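PDB 7C6O: cobalamin biosynthesis protein CobN from Mycobacterium tuberculosis, which probably catalyses, as the large subunit of cobaltochelatase, the ATP-dependent insertion of cobalt into the corrin ring during cobalamin biosynthesis. Local coordinates for residues A353-R358 / L581-L586; A365-A370 / R405-G410; L371-Y376 / L503-Q508. One frame throughout, in Å; residues are numbered along the deposited sequence.

Contact 1: residues A353-R358 / L581-L586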
# COMPACT_ATOMS: atom_id res chain seq x y z
N ALA A 353 16.64 15.87 1.05
CA ALA A 353 17.71 15.52 0.12
C ALA A 353 19.08 15.62 0.78
O ALA A 353 19.92 14.73 0.61
CB ALA A 353 17.65 16.42 -1.12
N VAL A 354 19.31 16.69 1.54
CA VAL A 354 20.61 16.88 2.18
C VAL A 354 20.85 15.82 3.25
O VAL A 354 21.95 15.26 3.35
CB VAL A 354 20.71 18.31 2.76
CG1 VAL A 354 21.93 18.44 3.66
CG2 VAL A 354 20.78 19.33 1.63
N ARG A 355 19.83 15.52 4.06
CA ARG A 355 19.99 14.52 5.12
C ARG A 355 20.31 13.15 4.54
O ARG A 355 21.12 12.41 5.10
CB ARG A 355 18.72 14.45 5.98
CG ARG A 355 18.36 15.73 6.72
CD ARG A 355 18.99 15.82 8.10
NE ARG A 355 18.37 16.89 8.89
CZ ARG A 355 17.58 16.68 9.93
NH1 ARG A 355 17.30 15.45 10.34
NH2 ARG A 355 17.06 17.72 10.59
N HIS A 356 19.68 12.79 3.42
CA HIS A 356 19.98 11.51 2.79
C HIS A 356 21.38 11.51 2.19
O HIS A 356 22.11 10.51 2.30
CB HIS A 356 18.94 11.17 1.72
CG HIS A 356 17.66 10.64 2.28
ND1 HIS A 356 16.65 11.46 2.74
CD2 HIS A 356 17.21 9.37 2.44
CE1 HIS A 356 15.64 10.71 3.17
NE2 HIS A 356 15.96 9.44 2.99
N ALA A 357 21.78 12.62 1.57
CA ALA A 357 23.14 12.71 1.03
C ALA A 357 24.17 12.72 2.15
O ALA A 357 25.27 12.16 1.99
CB ALA A 357 23.27 13.96 0.16
N ARG A 358 23.84 13.34 3.29
CA ARG A 358 24.77 13.40 4.41
C ARG A 358 25.14 12.01 4.92
O ARG A 358 26.23 11.82 5.46
CB ARG A 358 24.15 14.23 5.54
CG ARG A 358 24.97 14.29 6.82
CD ARG A 358 25.97 15.43 6.81
NE ARG A 358 26.71 15.52 8.06
CZ ARG A 358 28.03 15.34 8.18
NH1 ARG A 358 28.76 15.06 7.10
NH2 ARG A 358 28.61 15.44 9.36
N LEU A 581 7.96 13.62 11.83
CA LEU A 581 9.15 13.02 11.23
C LEU A 581 10.12 14.06 10.67
O LEU A 581 11.34 13.86 10.75
CB LEU A 581 8.74 12.04 10.12
CG LEU A 581 9.86 11.16 9.56
CD1 LEU A 581 10.54 10.38 10.68
CD2 LEU A 581 9.29 10.20 8.51
N GLY A 582 9.61 15.15 10.11
CA GLY A 582 10.49 16.19 9.59
C GLY A 582 11.37 15.69 8.46
O GLY A 582 10.93 14.97 7.56
N ASP A 583 12.65 16.08 8.51
CA ASP A 583 13.64 15.70 7.51
C ASP A 583 14.31 14.36 7.80
O ASP A 583 15.23 13.98 7.06
CB ASP A 583 14.72 16.78 7.38
CG ASP A 583 14.17 18.10 6.87
OD1 ASP A 583 13.14 18.10 6.17
OD2 ASP A 583 14.80 19.15 7.15
N LEU A 584 13.90 13.65 8.84
CA LEU A 584 14.61 12.44 9.26
C LEU A 584 14.50 11.34 8.21
O LEU A 584 13.38 10.95 7.85
CB LEU A 584 14.06 11.94 10.59
CG LEU A 584 14.45 12.70 11.85
CD1 LEU A 584 13.58 12.24 13.01
CD2 LEU A 584 15.92 12.49 12.16
N PRO A 585 15.61 10.81 7.71
CA PRO A 585 15.53 9.62 6.84
C PRO A 585 14.91 8.45 7.59
O PRO A 585 15.20 8.23 8.77
CB PRO A 585 16.99 9.35 6.47
CG PRO A 585 17.69 10.67 6.67
CD PRO A 585 16.99 11.31 7.84
N LEU A 586 14.04 7.72 6.90
CA LEU A 586 13.33 6.59 7.49
C LEU A 586 13.60 5.34 6.67
O LEU A 586 13.28 5.29 5.48
CB LEU A 586 11.82 6.88 7.56
CG LEU A 586 10.91 5.75 8.06
CD1 LEU A 586 11.28 5.31 9.47
CD2 LEU A 586 9.44 6.17 7.99
O HOH W 1 17.23 19.50 8.16
O HOH W 2 13.79 8.22 4.01
O HOH W 3 16.12 6.51 4.38
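Arg355 turns its CG away from the carbonyl carbon (chi1 -62°) and then bends at chi2 (-90°), which folds its chain over the backbone of Asp583 and lays the guanidinium against that residue. Asp583 CB sits over the centre of one guanidinium face, 3.8 Å from Arg355 CZ, while Leu584 CD2 approaches the edge in the plane of the group, 3.7 Å from Arg355 NH1. The carboxylate of Asp583 stands nearly perpendicular to the guanidinium. Asp583 OD2 lies 4.4 Å from Arg355 NH2 and well out of the guanidinium plane, so the charges are near each other but no N-H points at the oxygen. Water 1 closes the gap, accepting from Arg355 NE and donating to Asp583 OD2 at 2.7 Å. Each charge has its own ionic partner, Asp540 for Arg355 NH1 and Arg348 for Asp583 OD1.

One residue further along, the His356 ring takes Pro585 over its face. Pro585 CB lies 3.9 Å from the ring centroid and 22° off the normal, a CH-pi contact displaced toward the rim and closest to NE2. His356 ND1 bonds to Leu352 O within its own helix, which helps fix the ring's rotation; NE2 reaches water 2 at 2.7 Å, in the ring plane, and that water accepts from Leu586 N.

The segment 581-586 leaves helix 576-581 through a type II' turn, with Gly582 at positive phi, and leads into strand 586-591. Helix 343-361 has strands 190-196 and 246-249 against Ala353 and Ala357 and, through Leu584 and Pro585, is linked to strand 551-555.

Contact 2: residues A365-A370 / R405-G410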
# COMPACT_ATOMS: atom_id res chain seq x y z
N ALA A 365 31.21 4.78 12.76
CA ALA A 365 31.58 5.07 14.14
C ALA A 365 30.95 6.36 14.66
O ALA A 365 30.83 6.52 15.88
CB ALA A 365 33.10 5.14 14.28
N ASP A 366 30.56 7.27 13.77
CA ASP A 366 29.98 8.55 14.16
C ASP A 366 28.48 8.63 13.90
O ASP A 366 27.87 9.66 14.20
CB ASP A 366 30.68 9.69 13.42
CG ASP A 366 32.18 9.67 13.61
OD1 ASP A 366 32.64 9.51 14.76
OD2 ASP A 366 32.91 9.81 12.60
N LYS A 367 27.88 7.58 13.36
CA LYS A 367 26.50 7.64 12.90
C LYS A 367 25.54 7.33 14.05
O LYS A 367 25.67 6.30 14.72
CB LYS A 367 26.28 6.67 11.74
CG LYS A 367 24.93 6.80 11.06
CD LYS A 367 24.98 6.21 9.66
CE LYS A 367 25.86 7.05 8.74
NZ LYS A 367 26.08 6.40 7.43
N ARG A 368 24.58 8.22 14.27
CA ARG A 368 23.56 8.05 15.30
C ARG A 368 22.29 7.52 14.65
O ARG A 368 21.79 8.10 13.68
CB ARG A 368 23.30 9.37 16.03
CG ARG A 368 24.51 9.86 16.83
CD ARG A 368 24.22 11.18 17.54
NE ARG A 368 23.83 12.23 16.61
CZ ARG A 368 24.68 13.10 16.06
NH1 ARG A 368 25.97 13.04 16.34
NH2 ARG A 368 24.22 14.02 15.22
N VAL A 369 21.76 6.43 15.20
CA VAL A 369 20.61 5.75 14.63
C VAL A 369 19.56 5.54 15.71
O VAL A 369 19.88 5.14 16.83
CB VAL A 369 21.00 4.39 14.01
CG1 VAL A 369 19.79 3.72 13.38
CG2 VAL A 369 22.11 4.57 12.98
N ALA A 370 18.31 5.82 15.36
CA ALA A 370 17.17 5.51 16.21
C ALA A 370 16.47 4.27 15.68
O ALA A 370 16.09 4.21 14.51
CB ALA A 370 16.19 6.69 16.27
N ARG A 405 30.06 -3.62 11.45
CA ARG A 405 30.34 -2.59 10.46
C ARG A 405 31.04 -1.37 11.06
O ARG A 405 31.55 -0.54 10.31
CB ARG A 405 29.04 -2.17 9.77
CG ARG A 405 29.20 -1.28 8.54
CD ARG A 405 30.20 -1.85 7.55
NE ARG A 405 29.85 -3.21 7.13
CZ ARG A 405 28.97 -3.48 6.18
NH1 ARG A 405 28.35 -2.50 5.54
NH2 ARG A 405 28.71 -4.74 5.86
N GLY A 406 31.08 -1.26 12.39
CA GLY A 406 31.74 -0.16 13.05
C GLY A 406 30.84 0.81 13.79
O GLY A 406 31.34 1.82 14.29
N TYR A 407 29.54 0.54 13.87
CA TYR A 407 28.65 1.38 14.65
C TYR A 407 28.93 1.20 16.14
O TYR A 407 29.35 0.13 16.59
CB TYR A 407 27.19 1.04 14.36
CG TYR A 407 26.69 1.49 13.01
CD1 TYR A 407 26.91 0.72 11.87
CD2 TYR A 407 25.98 2.67 12.87
CE1 TYR A 407 26.45 1.13 10.64
CE2 TYR A 407 25.51 3.09 11.64
CZ TYR A 407 25.75 2.31 10.52
OH TYR A 407 25.28 2.72 9.30
N ARG A 408 28.67 2.25 16.91
CA ARG A 408 28.81 2.20 18.36
C ARG A 408 27.45 1.82 18.95
O ARG A 408 26.59 2.67 19.17
CB ARG A 408 29.31 3.53 18.90
CG ARG A 408 30.71 3.89 18.42
CD ARG A 408 31.41 4.84 19.37
NE ARG A 408 32.86 4.75 19.24
CZ ARG A 408 33.60 5.61 18.55
NH1 ARG A 408 33.03 6.64 17.93
NH2 ARG A 408 34.92 5.45 18.49
N VAL A 409 27.27 0.52 19.21
CA VAL A 409 25.99 -0.00 19.68
C VAL A 409 25.93 -0.14 21.19
O VAL A 409 24.94 -0.65 21.72
CB VAL A 409 25.67 -1.36 19.01
CG1 VAL A 409 25.71 -1.22 17.49
CG2 VAL A 409 26.65 -2.43 19.48
N GLY A 410 26.97 0.31 21.89
CA GLY A 410 26.97 0.22 23.34
C GLY A 410 26.94 -1.22 23.82
O GLY A 410 27.43 -2.14 23.15
O HOH W 4 27.81 4.78 15.57
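Water 4 joins the two segments by sound polar bonds, donating to Lys367 O at 2.8 Å and accepting from Arg408 N at 3.0 Å. The backbones are thus linked through solvent. They come closest where Ala365 CA meets Gly406 O at 3.3 Å, a CA-H...O contact with an angle of 127° at the hydrogen; the neighbouring Ala365 N is equally near that oxygen, but its angle is too poor for a bond.

The apolar part of the contact is the ring of Tyr407. Lys367 lies obliquely across it: its CG stands anti to the backbone N (chi1 -171°), which sends CG and then CD on past the CE2 corner of the ring, beside the CB that also touches it, and CD reaches Tyr407 OH at 3.5 Å. A bend at chi3 (-68°) then carries the ammonium onward to where it hydrogen-bonds to Leu815 O and Leu359 O. The Val369 side chain runs at about a right angle to that of Tyr407, with CG2 3.9 Å from Tyr407 CE2.

Gly406 ends helix 391-405 in a Schellman motif, its positive phi turning the chain out of the helix. Tyr407 follows directly, so the capped helix end delivers the aromatic ring to the lead-in of strand 369-373, the strand that this helix follows in the chain. Met402 of the helix packs on both Tyr407 and Val369, and Leu815 of helix 807-815 touches the same two side chains.

At the more exposed end, Arg408 runs extended from CG to NE alongside Ala365. Ala365 CB sits over one guanidinium face, 3.9 Å from Arg408 NH1. Asp366 OD1 approaches the guanidinium edge near its plane, 4.3 Å from Arg408 NH1, a distance at which the opposite charges probably attract, though longer than a salt bridge.

Contact 3: residues L371-Y376 / L503-Q508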
# COMPACT_ATOMS: atom_id res chain seq x y z
N LEU A 371 16.31 3.27 16.55
CA LEU A 371 15.61 2.03 16.23
C LEU A 371 14.26 2.07 16.95
O LEU A 371 14.21 2.01 18.19
CB LEU A 371 16.44 0.82 16.66
CG LEU A 371 16.04 -0.57 16.17
CD1 LEU A 371 16.11 -0.65 14.66
CD2 LEU A 371 16.93 -1.64 16.80
N VAL A 372 13.18 2.18 16.19
CA VAL A 372 11.84 2.39 16.75
C VAL A 372 11.01 1.13 16.54
O VAL A 372 10.96 0.58 15.44
CB VAL A 372 11.16 3.62 16.11
CG1 VAL A 372 9.76 3.82 16.69
CG2 VAL A 372 12.00 4.86 16.31
N PHE A 373 10.34 0.69 17.61
CA PHE A 373 9.50 -0.49 17.60
C PHE A 373 8.03 -0.09 17.66
O PHE A 373 7.66 0.81 18.41
CB PHE A 373 9.82 -1.41 18.78
CG PHE A 373 11.20 -2.01 18.74
CD1 PHE A 373 12.32 -1.23 19.01
CD2 PHE A 373 11.37 -3.35 18.47
CE1 PHE A 373 13.58 -1.78 18.98
CE2 PHE A 373 12.64 -3.91 18.44
CZ PHE A 373 13.74 -3.12 18.70
N SER A 374 7.20 -0.78 16.88
CA SER A 374 5.75 -0.60 16.98
C SER A 374 5.25 -1.10 18.33
O SER A 374 5.88 -1.93 18.99
CB SER A 374 5.04 -1.34 15.85
OG SER A 374 5.51 -0.95 14.58
N ALA A 375 4.08 -0.60 18.73
CA ALA A 375 3.48 -0.96 20.01
C ALA A 375 1.98 -1.17 19.84
O ALA A 375 1.40 -0.88 18.79
CB ALA A 375 3.74 0.12 21.07
N TYR A 376 1.36 -1.68 20.90
CA TYR A 376 -0.08 -1.93 20.96
C TYR A 376 -0.56 -2.82 19.82
O TYR A 376 -1.49 -2.48 19.09
CB TYR A 376 -0.85 -0.61 20.94
N LEU A 503 23.27 4.73 19.66
CA LEU A 503 21.98 4.16 19.33
C LEU A 503 20.95 4.54 20.38
O LEU A 503 21.27 4.69 21.56
CB LEU A 503 22.06 2.64 19.23
CG LEU A 503 22.30 1.98 17.88
CD1 LEU A 503 23.38 2.68 17.09
CD2 LEU A 503 22.71 0.56 18.14
N VAL A 504 19.70 4.68 19.95
CA VAL A 504 18.58 4.77 20.86
C VAL A 504 17.51 3.80 20.38
O VAL A 504 17.17 3.78 19.19
CB VAL A 504 18.02 6.21 20.97
CG1 VAL A 504 17.60 6.76 19.62
CG2 VAL A 504 16.86 6.26 21.95
N LEU A 505 17.02 2.97 21.29
CA LEU A 505 15.90 2.08 21.04
C LEU A 505 14.69 2.64 21.75
O LEU A 505 14.74 2.90 22.96
CB LEU A 505 16.21 0.65 21.51
CG LEU A 505 16.99 -0.24 20.54
CD1 LEU A 505 18.40 0.28 20.29
CD2 LEU A 505 17.03 -1.68 21.04
N MET A 506 13.61 2.87 21.00
CA MET A 506 12.44 3.55 21.53
C MET A 506 11.18 2.83 21.09
O MET A 506 11.06 2.42 19.93
CB MET A 506 12.40 5.01 21.06
CG MET A 506 11.21 5.81 21.59
SD MET A 506 11.17 7.50 20.97
CE MET A 506 12.55 8.22 21.84
N VAL A 507 10.25 2.66 22.02
CA VAL A 507 8.92 2.21 21.66
C VAL A 507 8.16 3.40 21.07
O VAL A 507 8.17 4.49 21.64
CB VAL A 507 8.19 1.63 22.88
CG1 VAL A 507 6.80 1.18 22.48
CG2 VAL A 507 8.98 0.47 23.47
N GLN A 508 7.53 3.18 19.93
CA GLN A 508 6.77 4.25 19.28
C GLN A 508 5.74 4.80 20.26
O GLN A 508 5.06 4.02 20.94
CB GLN A 508 6.09 3.71 18.03
CG GLN A 508 5.60 4.78 17.07
CD GLN A 508 5.14 4.20 15.76
OE1 GLN A 508 4.41 3.21 15.73
NE2 GLN A 508 5.56 4.81 14.65
O HOH W 5 3.10 1.67 17.23
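Strands 371-373 and 503-507 run parallel, their axes 4.8 Å apart at closest approach and inclined by 16°, with Leu371 level with Leu505, Val372 with Met506 and Phe373 with Val507. Four bonds define this parallel pairing within the larger mixed sheet: Leu371 N to Val504 O (2.8 Å), Met506 N to Leu371 O, Phe373 N to Met506 O, and Gln508 N to Phe373 O (2.8 Å). The N-H...O angles of 162° to 170° show all four to be nearly straight. Leu371 O and Met506 O each also receive a CA-H, from Leu505 and Val372 respectively.

On the face carrying Leu371, Phe373 and Leu505, the two leucines lie side by side and point the same way, CD2 of Leu371 being 4.0 Å from Leu505 CG. The Phe373 ring crosses Leu505 obliquely, its CE1 4.0 Å from Leu505 CD2. Helix 391-405 covers this face through Leu398 and Ala395. Tyr536 and Trp538 of helix 530-539 cover the other, touching Val372 and Met506 respectively.

On the face of Val372, its CG1 meets Gln508 CB at 3.9 Å; past the strand end, Ala375 CB meets Val507 CG1 at 3.5 Å. The Gln508 chain extends beyond CG to place its amide by Asn560 N, which bonds OE1, and Tyr536 OH, which bonds NE2. Water 5 donates to that same Gln508 OE1 and accepts from Ala375 N at 2.9 Å.

Helix 343-361 of contact 1 is followed by strand 369-373, which serves both other contacts: its start and lead-in in contact 2, its end in contact 3. Contacts 2 and 3, with centres 16 Å apart, touch through Ala370 on Val504 and Val409 on Leu503, and their segments alternate along the chain. Both fall between the two segments of contact 1, whose centre is 17 Å from that of contact 2 and 19 Å from that of contact 3, without touching either. Strand 551-555 pairs with both 369-373 and 586-591, so one mixed sheet within the CobN/magnesium chelatase family region ties all three together, although 222 residues lie between the segments of contact 1.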